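Local coordinates for protein ethylbenzene dehydrogenase alpha-subunit (Aromatoleum aromaticum, PDB 2IVF) that is the cofactor-bearing alpha-subunit of a molybdopterin oxidoreductase and holds a molybdenum atom, MGD, MD1 and an iron/sulfur cluster, at residues A[81-86]-A[653-658]; A[104-109]-A[132-137]; A[660-665]-A[672-677]. One frame throughout, in Å; residues are numbered along the deposited sequence.

Contact 1: residues A[81-86]-A[653-658]; sequences SHLNIC and AWYYEK. With MD1 (phosphoric acid 4-(2-amino-4-oxo-3,4,5,6,-tetrahydro-pteridin-6-yl)-2-hydroxy-3,4-dimercapto-but-3-en-yl ester guanylate ester), chain N; SF4 (iron/sulfur cluster), chain K.
The loop 81-86 passes the type II beta turn Trp654-Glu657 with His82 CA 5.7 Å from Tyr655 CA. The two segments meet between the iron/sulfur cluster and the guanine end of MD1, in the cofactor core of a molybdopterin oxidoreductase. His82 serves both sides. Its ND1 binds iron FE3 of the cluster at 2.1 Å, while NE2, across the same ring, donates to Tyr656 OH at 2.8 Å. That hydroxyl lies 10° out of the imidazole plane, so the second-shell bond should help fix the rotation of this histidine ligand. Glu106 bonds to the same hydroxyl. Cys86 SG binds a second iron, FE4.

Tyr655 fills the middle of the contact. Leu83 N sits over the centre of its ring, 3.6 Å above the plane, a buried N-H with no partner in the model, and Trp654 CD1 covers the opposite face nearer the rim. Leu83 CD2 packs on Tyr655 CD1 as the two side chains run past each other in opposite directions. The Asn84 amide stands at 79° to the tyrosine ring, with CB against Tyr655 OH, which hydrogen-bonds to His194 O and lies 2.8 Å from MD1 N7. Beyond the turn, Lys658 NZ hydrogen-bonds to MD1 O6 and also forms a salt bridge with Glu687. Its chain is extended past CG, and NZ reaches back to Ala653 O at 2.7 Å, from above the carbonyl plane.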
loop_
_atom_site.group_PDB
_atom_site.type_symbol
_atom_site.label_atom_id
_atom_site.label_comp_id
_atom_site.label_asym_id
_atom_site.label_seq_id
_atom_site.Cartn_x
_atom_site.Cartn_y
_atom_site.Cartn_z
ATOM N N SER A 81 -3.537 7.669 -14.159
ATOM C CA SER A 81 -3.975 6.869 -13.043
ATOM C C SER A 81 -3.298 5.502 -13.207
ATOM O O SER A 81 -2.440 5.332 -14.101
ATOM C CB SER A 81 -5.505 6.738 -12.966
ATOM O OG SER A 81 -5.884 6.311 -11.676
ATOM N N HIS A 82 -3.648 4.556 -12.338
ATOM C CA HIS A 82 -3.014 3.229 -12.275
ATOM C C HIS A 82 -4.065 2.131 -12.495
ATOM O O HIS A 82 -5.153 2.223 -11.968
ATOM C CB HIS A 82 -2.283 3.155 -10.931
ATOM C CG HIS A 82 -1.603 4.449 -10.577
ATOM N ND1 HIS A 82 -2.056 5.312 -9.590
ATOM C CD2 HIS A 82 -0.589 5.097 -11.196
ATOM C CE1 HIS A 82 -1.322 6.410 -9.595
ATOM N NE2 HIS A 82 -0.403 6.293 -10.541
ATOM N N LEU A 83 -3.752 1.127 -13.317
ATOM C CA LEU A 83 -4.746 0.136 -13.701
ATOM C C LEU A 83 -4.691 -1.100 -12.809
ATOM O O LEU A 83 -5.626 -1.880 -12.812
ATOM C CB LEU A 83 -4.581 -0.221 -15.169
ATOM C CG LEU A 83 -4.891 0.921 -16.155
ATOM C CD1 LEU A 83 -6.056 1.821 -15.730
ATOM C CD2 LEU A 83 -3.667 1.774 -16.355
ATOM N N ASN A 84 -3.620 -1.223 -12.020
ATOM C CA ASN A 84 -3.521 -2.207 -10.943
ATOM C C ASN A 84 -4.784 -2.210 -10.140
ATOM O O ASN A 84 -5.351 -1.200 -9.889
ATOM C CB ASN A 84 -2.240 -2.068 -10.070
ATOM C CG ASN A 84 -2.014 -0.698 -9.451
ATOM O OD1 ASN A 84 -0.847 -0.313 -9.186
ATOM N ND2 ASN A 84 -3.101 0.060 -9.190
ATOM N N ILE A 85 -5.285 -3.393 -9.828
ATOM C CA ILE A 85 -6.527 -3.453 -9.087
ATOM C C ILE A 85 -6.311 -3.269 -7.586
ATOM O O ILE A 85 -6.264 -4.207 -6.804
ATOM C CB ILE A 85 -7.370 -4.712 -9.434
ATOM C CG1 ILE A 85 -7.709 -4.716 -10.930
ATOM C CG2 ILE A 85 -8.663 -4.706 -8.615
ATOM C CD1 ILE A 85 -8.438 -3.386 -11.447
ATOM N N CYS A 86 -6.148 -2.011 -7.178
ATOM C CA CYS A 86 -6.568 -1.636 -5.851
ATOM C C CYS A 86 -8.067 -1.842 -5.822
ATOM O O CYS A 86 -8.712 -1.782 -6.865
ATOM C CB CYS A 86 -6.170 -0.190 -5.551
ATOM S SG CYS A 86 -6.363 0.919 -7.011
ATOM N N ALA A 653 3.636 -2.239 -22.220
ATOM C CA ALA A 653 3.556 -0.861 -21.837
ATOM C C ALA A 653 2.903 -0.821 -20.452
ATOM O O ALA A 653 2.041 -1.641 -20.150
ATOM C CB ALA A 653 2.733 -0.102 -22.888
ATOM N N TRP A 654 3.319 0.103 -19.588
ATOM C CA TRP A 654 2.769 0.157 -18.236
ATOM C C TRP A 654 1.861 1.397 -18.085
ATOM O O TRP A 654 1.487 2.040 -19.058
ATOM C CB TRP A 654 3.930 0.190 -17.215
ATOM C CG TRP A 654 3.730 -0.629 -15.993
ATOM C CD1 TRP A 654 2.557 -1.150 -15.526
ATOM C CD2 TRP A 654 4.740 -1.031 -15.062
ATOM N NE1 TRP A 654 2.772 -1.860 -14.394
ATOM C CE2 TRP A 654 4.109 -1.828 -14.092
ATOM C CE3 TRP A 654 6.127 -0.812 -14.970
ATOM C CZ2 TRP A 654 4.797 -2.380 -13.014
ATOM C CZ3 TRP A 654 6.821 -1.363 -13.887
ATOM C CH2 TRP A 654 6.155 -2.150 -12.940
ATOM N N TYR A 655 1.537 1.763 -16.853
ATOM C CA TYR A 655 0.613 2.884 -16.625
ATOM C C TYR A 655 1.299 4.159 -17.076
ATOM O O TYR A 655 2.521 4.329 -16.908
ATOM C CB TYR A 655 0.124 2.985 -15.163
ATOM C CG TYR A 655 -0.135 1.634 -14.541
ATOM C CD1 TYR A 655 -0.619 0.557 -15.300
ATOM C CD2 TYR A 655 0.156 1.408 -13.206
ATOM C CE1 TYR A 655 -0.819 -0.671 -14.732
ATOM C CE2 TYR A 655 -0.036 0.185 -12.640
ATOM C CZ TYR A 655 -0.505 -0.837 -13.391
ATOM O OH TYR A 655 -0.641 -2.016 -12.797
ATOM N N TYR A 656 0.503 5.031 -17.683
ATOM C CA TYR A 656 0.959 6.317 -18.257
ATOM C C TYR A 656 1.571 6.159 -19.629
ATOM O O TYR A 656 1.899 7.163 -20.287
ATOM C CB TYR A 656 1.999 7.057 -17.426
ATOM C CG TYR A 656 1.776 7.288 -15.953
ATOM C CD1 TYR A 656 0.514 7.174 -15.358
ATOM C CD2 TYR A 656 2.859 7.663 -15.153
ATOM C CE1 TYR A 656 0.348 7.384 -13.993
ATOM C CE2 TYR A 656 2.725 7.870 -13.812
ATOM C CZ TYR A 656 1.450 7.755 -13.218
ATOM O OH TYR A 656 1.309 7.980 -11.882
ATOM N N GLU A 657 1.730 4.927 -20.083
ATOM C CA GLU A 657 2.454 4.637 -21.345
ATOM C C GLU A 657 1.534 4.072 -22.417
ATOM O O GLU A 657 1.984 3.662 -23.502
ATOM C CB GLU A 657 3.560 3.634 -21.106
ATOM C CG GLU A 657 4.674 4.119 -20.180
ATOM C CD GLU A 657 5.750 3.076 -19.955
ATOM O OE1 GLU A 657 5.459 1.884 -20.143
ATOM O OE2 GLU A 657 6.890 3.451 -19.579
ATOM N N LYS A 658 0.240 4.042 -22.092
ATOM C CA LYS A 658 -0.809 3.544 -22.971
ATOM C C LYS A 658 -2.141 4.111 -22.532
ATOM O O LYS A 658 -2.406 4.316 -21.343
ATOM C CB LYS A 658 -0.864 2.029 -22.936
ATOM C CG LYS A 658 -1.241 1.451 -21.590
ATOM C CD LYS A 658 -0.884 -0.074 -21.540
ATOM C CE LYS A 658 -1.169 -0.543 -20.130
ATOM N NZ LYS A 658 -0.661 -1.924 -19.868
HETATM P PB MD1 N . -2.246 -11.491 -9.230
HETATM O O3B MD1 N . -1.205 -10.382 -8.799
HETATM O O1B MD1 N . -3.243 -10.833 -10.114
HETATM O O2B MD1 N . -1.603 -12.779 -9.574
HETATM O O3A MD1 N . -2.975 -11.774 -7.850
HETATM C C10 MD1 N . -4.147 -11.049 -7.420
HETATM C C11 MD1 N . -4.371 -11.526 -5.994
HETATM O O11 MD1 N . -3.372 -10.780 -5.218
HETATM C C12 MD1 N . -5.741 -11.126 -5.517
HETATM S S12 MD1 N . -6.666 -9.933 -6.322
HETATM C C13 MD1 N . -6.277 -11.655 -4.370
HETATM S S13 MD1 N . -7.787 -11.187 -3.779
HETATM C C14 MD1 N . -5.589 -12.697 -3.574
HETATM N N15 MD1 N . -5.252 -12.411 -2.221
HETATM C C16 MD1 N . -4.503 -13.282 -1.473
HETATM C C15 MD1 N . -4.327 -12.981 -0.135
HETATM O O14 MD1 N . -4.843 -11.954 0.383
HETATM N N17 MD1 N . -3.511 -13.831 0.537
HETATM C C17 MD1 N . -2.961 -14.962 -0.069
HETATM N N16 MD1 N . -2.201 -15.735 0.694
HETATM N N18 MD1 N . -3.194 -15.246 -1.360
HETATM C C20 MD1 N . -3.956 -14.428 -2.053
HETATM N N8 MD1 N . -4.238 -14.738 -3.346
HETATM C C7 MD1 N . -4.988 -13.907 -4.247
HETATM P PA MD1 N . 0.352 -10.144 -9.130
HETATM O O1A MD1 N . 0.569 -8.680 -8.923
HETATM O O2A MD1 N . 1.140 -11.071 -8.287
HETATM O "O5'" MD1 N . 0.555 -10.526 -10.649
HETATM C "C5'" MD1 N . -0.003 -9.631 -11.604
HETATM C "C4'" MD1 N . 1.014 -9.289 -12.613
HETATM O "O4'" MD1 N . 0.387 -8.276 -13.391
HETATM C "C1'" MD1 N . 1.468 -7.471 -13.861
HETATM N N9 MD1 N . 1.069 -6.140 -14.341
HETATM C C4 MD1 N . 1.010 -5.822 -15.626
HETATM N N3 MD1 N . 1.256 -6.586 -16.717
HETATM C C2 MD1 N . 1.123 -6.070 -17.939
HETATM N N2 MD1 N . 1.352 -6.833 -19.041
HETATM N N1 MD1 N . 0.816 -4.728 -18.048
HETATM C C6 MD1 N . 0.557 -3.897 -16.985
HETATM O O6 MD1 N . 0.222 -2.732 -17.197
HETATM C C5 MD1 N . 0.648 -4.467 -15.706
HETATM N N7 MD1 N . 0.507 -4.013 -14.466
HETATM C C8 MD1 N . 0.754 -5.042 -13.649
HETATM C "C2'" MD1 N . 2.389 -7.319 -12.655
HETATM O "O2'" MD1 N . 3.762 -7.018 -13.006
HETATM C "C3'" MD1 N . 2.220 -8.652 -11.911
HETATM O "O3'" MD1 N . 3.382 -9.509 -12.055
HETATM FE FE1 SF4 K . -3.148 4.111 -5.377
HETATM FE FE2 SF4 K . -5.277 5.422 -6.437
HETATM FE FE3 SF4 K . -3.354 4.536 -8.054
HETATM FE FE4 SF4 K . -5.021 2.746 -6.810
HETATM S S1 SF4 K . -5.604 4.217 -8.429
HETATM S S2 SF4 K . -2.679 2.627 -7.021
HETATM S S3 SF4 K . -5.370 3.858 -4.842
HETATM S S4 SF4 K . -3.112 6.169 -6.448
#

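Contact 2: residues A[104-109]-A[132-137]; sequences WREEQA and AFNNNL
A classic beta bulge, in which Trp104 and Arg105 both face Tyr97, opens this part of strand 102-108, outermost in this chain's three-stranded antiparallel sheet, and just beyond it Glu106 points at the start of the weakly bonded helical turn at about 134-137. Glu106 CG takes the position between the backbone N and the carbonyl carbon (chi1 54°), and the chain bends at chi2 to bring the carboxylate up to Asn134 N. Both oxygens approach that one N-H, and both bonds are weak: OE1 is 3.0 Å from Asn134 N but at a poor angle of 123°, whereas OE2 is longer and nearly straight at 168°. Glu106 OE1 also touches Phe133 CB at 3.3 Å. The stronger partner of OE1 is Tyr656 OH. On the helix side, Ala132 O accepts from both Asn135 N and Asn135 ND2, the two donors coming from the same face of its plane. Along the strand, Arg105 grips Glu107 OE1 end-on with NH1 and NH2; the same oxygen has a salt bridge to Arg217 of the beta-subunit. Through Glu106 the bulged strand meets the start of the helical turn, whose Phe133 side chain is about 7 Å from the iron/sulfur cluster.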
loop_
_atom_site.group_PDB
_atom_site.type_symbol
_atom_site.label_atom_id
_atom_site.label_comp_id
_atom_site.label_asym_id
_atom_site.label_seq_id
_atom_site.Cartn_x
_atom_site.Cartn_y
_atom_site.Cartn_z
ATOM N N TRP A 104 8.601 12.385 -14.799
ATOM C CA TRP A 104 9.358 12.828 -13.652
ATOM C C TRP A 104 8.640 12.491 -12.344
ATOM O O TRP A 104 9.224 11.916 -11.443
ATOM C CB TRP A 104 9.572 14.315 -13.775
ATOM C CG TRP A 104 10.024 14.951 -12.549
ATOM C CD1 TRP A 104 11.004 14.539 -11.703
ATOM C CD2 TRP A 104 9.517 16.160 -12.029
ATOM N NE1 TRP A 104 11.100 15.432 -10.643
ATOM C CE2 TRP A 104 10.210 16.443 -10.848
ATOM C CE3 TRP A 104 8.506 17.015 -12.425
ATOM C CZ2 TRP A 104 9.927 17.549 -10.087
ATOM C CZ3 TRP A 104 8.265 18.141 -11.684
ATOM C CH2 TRP A 104 8.949 18.383 -10.532
ATOM N N ARG A 105 7.361 12.862 -12.251
ATOM C CA ARG A 105 6.588 12.594 -11.037
ATOM C C ARG A 105 5.122 12.722 -11.364
ATOM O O ARG A 105 4.756 13.103 -12.494
ATOM C CB ARG A 105 6.927 13.600 -9.943
ATOM C CG ARG A 105 6.420 14.963 -10.250
ATOM C CD ARG A 105 6.775 15.923 -9.173
ATOM N NE ARG A 105 6.013 15.726 -7.945
ATOM C CZ ARG A 105 4.864 16.343 -7.635
ATOM N NH1 ARG A 105 4.281 17.161 -8.470
ATOM N NH2 ARG A 105 4.293 16.114 -6.477
ATOM N N GLU A 106 4.309 12.398 -10.357
ATOM C CA GLU A 106 2.867 12.538 -10.454
ATOM C C GLU A 106 2.346 13.177 -9.176
ATOM O O GLU A 106 3.012 13.171 -8.133
ATOM C CB GLU A 106 2.239 11.165 -10.662
ATOM C CG GLU A 106 2.653 10.118 -9.593
ATOM C CD GLU A 106 3.793 9.264 -10.062
ATOM O OE1 GLU A 106 3.584 8.368 -10.915
ATOM O OE2 GLU A 106 4.919 9.461 -9.578
ATOM N N GLU A 107 1.148 13.735 -9.263
ATOM C CA GLU A 107 0.490 14.283 -8.111
ATOM C C GLU A 107 -1.023 14.290 -8.317
ATOM O O GLU A 107 -1.513 14.574 -9.426
ATOM C CB GLU A 107 1.001 15.711 -7.877
ATOM C CG GLU A 107 0.364 16.412 -6.678
ATOM C CD GLU A 107 1.070 17.667 -6.183
ATOM O OE1 GLU A 107 2.188 18.027 -6.650
ATOM O OE2 GLU A 107 0.475 18.342 -5.305
ATOM N N GLN A 108 -1.752 14.101 -7.223
ATOM C CA GLN A 108 -3.208 14.017 -7.303
ATOM C C GLN A 108 -3.763 15.316 -7.817
ATOM O O GLN A 108 -3.366 16.374 -7.375
ATOM C CB GLN A 108 -3.847 13.771 -5.946
ATOM C CG GLN A 108 -3.496 12.450 -5.304
ATOM C CD GLN A 108 -2.357 12.569 -4.278
ATOM O OE1 GLN A 108 -1.288 13.180 -4.552
ATOM N NE2 GLN A 108 -2.577 11.966 -3.081
ATOM N N ALA A 109 -4.742 15.226 -8.713
ATOM C CA ALA A 109 -5.429 16.411 -9.166
ATOM C C ALA A 109 -6.370 16.938 -8.084
ATOM O O ALA A 109 -6.507 18.132 -7.962
ATOM C CB ALA A 109 -6.169 16.137 -10.492
ATOM N N ALA A 132 4.206 7.424 -6.375
ATOM C CA ALA A 132 5.626 7.132 -6.685
ATOM C C ALA A 132 5.779 6.232 -7.906
ATOM O O ALA A 132 6.859 5.699 -8.169
ATOM C CB ALA A 132 6.268 6.443 -5.497
ATOM N N PHE A 133 4.726 6.121 -8.703
ATOM C CA PHE A 133 4.740 5.221 -9.839
ATOM C C PHE A 133 5.768 5.576 -10.932
ATOM O O PHE A 133 6.252 4.716 -11.640
ATOM C CB PHE A 133 3.329 5.081 -10.454
ATOM C CG PHE A 133 3.273 3.909 -11.350
ATOM C CD1 PHE A 133 3.234 2.660 -10.785
ATOM C CD2 PHE A 133 3.388 4.036 -12.722
ATOM C CE1 PHE A 133 3.269 1.516 -11.590
ATOM C CE2 PHE A 133 3.433 2.900 -13.521
ATOM C CZ PHE A 133 3.384 1.647 -12.935
ATOM N N ASN A 134 6.179 6.840 -11.030
ATOM C CA ASN A 134 7.251 7.177 -11.927
ATOM C C ASN A 134 8.484 6.301 -11.712
ATOM O O ASN A 134 9.237 6.033 -12.639
ATOM C CB ASN A 134 7.629 8.654 -11.727
ATOM C CG ASN A 134 8.407 8.903 -10.414
ATOM O OD1 ASN A 134 7.835 9.313 -9.392
ATOM N ND2 ASN A 134 9.725 8.740 -10.479
ATOM N N ASN A 135 8.682 5.815 -10.481
ATOM C CA ASN A 135 9.830 4.969 -10.174
ATOM C C ASN A 135 9.691 3.602 -10.757
ATOM O O ASN A 135 10.690 3.002 -11.139
ATOM C CB ASN A 135 10.007 4.899 -8.671
ATOM C CG ASN A 135 10.306 6.250 -8.099
ATOM O OD1 ASN A 135 11.392 6.779 -8.320
ATOM N ND2 ASN A 135 9.307 6.891 -7.505
ATOM N N ASN A 136 8.456 3.124 -10.870
ATOM C CA ASN A 136 8.214 1.855 -11.554
ATOM C C ASN A 136 8.608 1.922 -13.022
ATOM O O ASN A 136 9.197 0.987 -13.577
ATOM C CB ASN A 136 6.759 1.441 -11.459
ATOM C CG ASN A 136 6.380 0.932 -10.087
ATOM O OD1 ASN A 136 6.370 1.696 -9.147
ATOM N ND2 ASN A 136 6.026 -0.356 -9.982
ATOM N N LEU A 137 8.260 3.022 -13.654
ATOM C CA LEU A 137 8.522 3.181 -15.081
ATOM C C LEU A 137 10.013 3.195 -15.428
ATOM O O LEU A 137 10.381 2.932 -16.554
ATOM C CB LEU A 137 7.850 4.454 -15.583
ATOM C CG LEU A 137 6.345 4.509 -15.483
ATOM C CD1 LEU A 137 5.848 5.865 -16.099
ATOM C CD2 LEU A 137 5.673 3.303 -16.131
#

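Contact 3: residues A[660-665]-A[672-677]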
loop_
_atom_site.group_PDB
_atom_site.type_symbol
_atom_site.label_atom_id
_atom_site.label_comp_id
_atom_site.label_asym_id
_atom_site.label_seq_id
_atom_site.Cartn_x
_atom_site.Cartn_y
_atom_site.Cartn_z
ATOM N N GLU A 660 -5.817 4.272 -21.360
ATOM C CA GLU A 660 -6.661 3.357 -20.597
ATOM C C GLU A 660 -7.708 4.108 -19.820
ATOM O O GLU A 660 -7.771 5.335 -19.830
ATOM C CB GLU A 660 -5.784 2.533 -19.626
ATOM C CG GLU A 660 -5.442 1.131 -20.091
ATOM C CD GLU A 660 -6.652 0.210 -20.079
ATOM O OE1 GLU A 660 -7.729 0.660 -19.631
ATOM O OE2 GLU A 660 -6.531 -0.950 -20.514
ATOM N N MET A 661 -8.562 3.341 -19.147
ATOM C CA MET A 661 -9.531 3.910 -18.253
ATOM C C MET A 661 -9.541 3.027 -17.033
ATOM O O MET A 661 -9.432 1.810 -17.181
ATOM C CB MET A 661 -10.877 3.816 -18.901
ATOM C CG MET A 661 -11.958 4.521 -18.226
ATOM S SD MET A 661 -13.333 4.587 -19.416
ATOM C CE MET A 661 -13.649 2.867 -19.605
ATOM N N THR A 662 -9.681 3.615 -15.849
ATOM C CA THR A 662 -9.749 2.810 -14.638
ATOM C C THR A 662 -11.063 2.003 -14.589
ATOM O O THR A 662 -11.927 2.158 -15.433
ATOM C CB THR A 662 -9.625 3.685 -13.432
ATOM O OG1 THR A 662 -10.651 4.673 -13.482
ATOM C CG2 THR A 662 -8.268 4.373 -13.429
ATOM N N THR A 663 -11.144 1.057 -13.664
ATOM C CA THR A 663 -12.289 0.167 -13.562
ATOM C C THR A 663 -12.848 0.305 -12.174
ATOM O O THR A 663 -12.540 -0.493 -11.284
ATOM C CB THR A 663 -11.891 -1.300 -13.793
ATOM O OG1 THR A 663 -10.887 -1.694 -12.835
ATOM C CG2 THR A 663 -11.335 -1.463 -15.205
ATOM N N PRO A 664 -13.656 1.333 -11.962
ATOM C CA PRO A 664 -14.168 1.610 -10.607
ATOM C C PRO A 664 -15.348 0.689 -10.207
ATOM O O PRO A 664 -16.043 0.074 -11.065
ATOM C CB PRO A 664 -14.682 3.045 -10.746
ATOM C CG PRO A 664 -15.152 3.093 -12.141
ATOM C CD PRO A 664 -14.180 2.300 -12.927
ATOM N N CYS A 665 -15.627 0.659 -8.912
ATOM C CA CYS A 665 -16.838 0.084 -8.421
ATOM C C CYS A 665 -17.554 1.173 -7.617
ATOM O O CYS A 665 -17.198 2.364 -7.681
ATOM C CB CYS A 665 -16.495 -1.109 -7.559
ATOM S SG CYS A 665 -15.522 -0.675 -6.096
ATOM N N THR A 672 -11.703 7.039 -14.600
ATOM C CA THR A 672 -10.598 8.030 -14.758
ATOM C C THR A 672 -9.794 7.646 -15.973
ATOM O O THR A 672 -9.552 6.457 -16.267
ATOM C CB THR A 672 -9.745 8.101 -13.470
ATOM O OG1 THR A 672 -10.551 8.620 -12.403
ATOM C CG2 THR A 672 -8.498 8.983 -13.616
ATOM N N PHE A 673 -9.440 8.681 -16.720
ATOM C CA PHE A 673 -8.655 8.585 -17.939
ATOM C C PHE A 673 -7.163 8.450 -17.677
ATOM O O PHE A 673 -6.590 9.113 -16.804
ATOM C CB PHE A 673 -8.910 9.834 -18.775
ATOM C CG PHE A 673 -8.109 9.913 -20.033
ATOM C CD1 PHE A 673 -8.224 8.940 -21.002
ATOM C CD2 PHE A 673 -7.268 10.967 -20.260
ATOM C CE1 PHE A 673 -7.478 9.025 -22.221
ATOM C CE2 PHE A 673 -6.550 11.082 -21.455
ATOM C CZ PHE A 673 -6.659 10.103 -22.437
ATOM N N VAL A 674 -6.528 7.552 -18.428
ATOM C CA VAL A 674 -5.116 7.391 -18.339
ATOM C C VAL A 674 -4.572 7.666 -19.726
ATOM O O VAL A 674 -4.826 6.928 -20.669
ATOM C CB VAL A 674 -4.688 5.999 -17.843
ATOM C CG1 VAL A 674 -3.143 5.921 -17.777
ATOM C CG2 VAL A 674 -5.313 5.619 -16.483
ATOM N N ASP A 675 -3.826 8.752 -19.838
ATOM C CA ASP A 675 -3.267 9.136 -21.091
ATOM C C ASP A 675 -2.006 8.324 -21.387
ATOM O O ASP A 675 -1.376 7.744 -20.497
ATOM C CB ASP A 675 -2.939 10.644 -21.111
ATOM C CG ASP A 675 -3.012 11.258 -22.507
ATOM O OD1 ASP A 675 -3.135 10.550 -23.537
ATOM O OD2 ASP A 675 -2.916 12.503 -22.586
ATOM N N ARG A 676 -1.640 8.330 -22.651
ATOM C CA ARG A 676 -0.305 7.932 -23.043
ATOM C C ARG A 676 0.601 9.187 -22.874
ATOM O O ARG A 676 0.751 9.974 -23.785
ATOM C CB ARG A 676 -0.354 7.402 -24.466
ATOM C CG ARG A 676 0.948 6.802 -24.984
ATOM C CD ARG A 676 0.749 6.340 -26.418
ATOM N NE ARG A 676 1.880 5.613 -26.977
ATOM C CZ ARG A 676 2.901 6.166 -27.649
ATOM N NH1 ARG A 676 2.989 7.480 -27.821
ATOM N NH2 ARG A 676 3.851 5.398 -28.134
ATOM N N SER A 677 1.188 9.357 -21.698
ATOM C CA SER A 677 2.034 10.519 -21.386
ATOM C C SER A 677 3.375 10.433 -22.074
ATOM O O SER A 677 3.874 11.423 -22.554
ATOM C CB SER A 677 2.253 10.662 -19.876
ATOM O OG SER A 677 1.070 11.039 -19.222
#
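Thr672 meets Thr662 through both its backbone N and its backbone O. Its N donates to Thr662 OG1 at 2.8 Å with an angle of 139°, and its O accepts from Thr662 N at 2.9 Å. Thr662 OG1 lies between its own backbone N and carbonyl carbon (chi1 57°), where it faces the neighbouring strand, and a side-chain oxygen thus takes the place of a backbone acceptor. The two threonine side chains meet obliquely, Thr662 CG2 being 4.0 Å from Thr672 CB; Thr672 OG1 bonds to Ser91 O and Thr662 OG1 to Ser91 OG. Thr672 O further receives a CA-H...O contact from Met661 CA at 3.2 Å.

Phe673 forms the non-hydrogen-bonded pair with Met661. These two side chains share one face of the antiparallel beta hairpin made by strands 659-661 and 670-676, where Leu740 of helix 736-749 touches both. Phe673 CD1 comes within 3.8 Å of Glu660 O.

Val674 and Glu660 follow as the hydrogen-bonded pair, each N to the other's O at 2.9 Å. Their CB atoms meet at 4.0 Å. Beyond CG the glutamate bends away (chi2 -70°), and OE1 accepts from Met661 N and bonds to Ser197 OG.

At Asp675, the peptide N covers one face of the Phe673 ring near its rim, and OD2 bonds to Asn78.

Overall arrangement
Contacts 1 and 3 sit about 7 Å apart, centre to centre, and contact 2 lies about 11 Å from contact 1 and about 15 Å from contact 3. Contact 1 touches both others: Tyr656 OH lies 2.5 Å from Glu106 OE1, on strand 102-108 of contact 2, and Tyr656 O lies 2.7 Å from Ser677 N of contact 3, both probable hydrogen bonds, while Phe133 stacks on Tyr655. In sequence, contact 2 falls wholly within the long span between 81-86 and 653-658, and the hairpin 659-661/670-676 of contact 3 comes after it. The N-terminal cluster-binding region is thus tied to chain more than 500 residues later, with MD1 held close by.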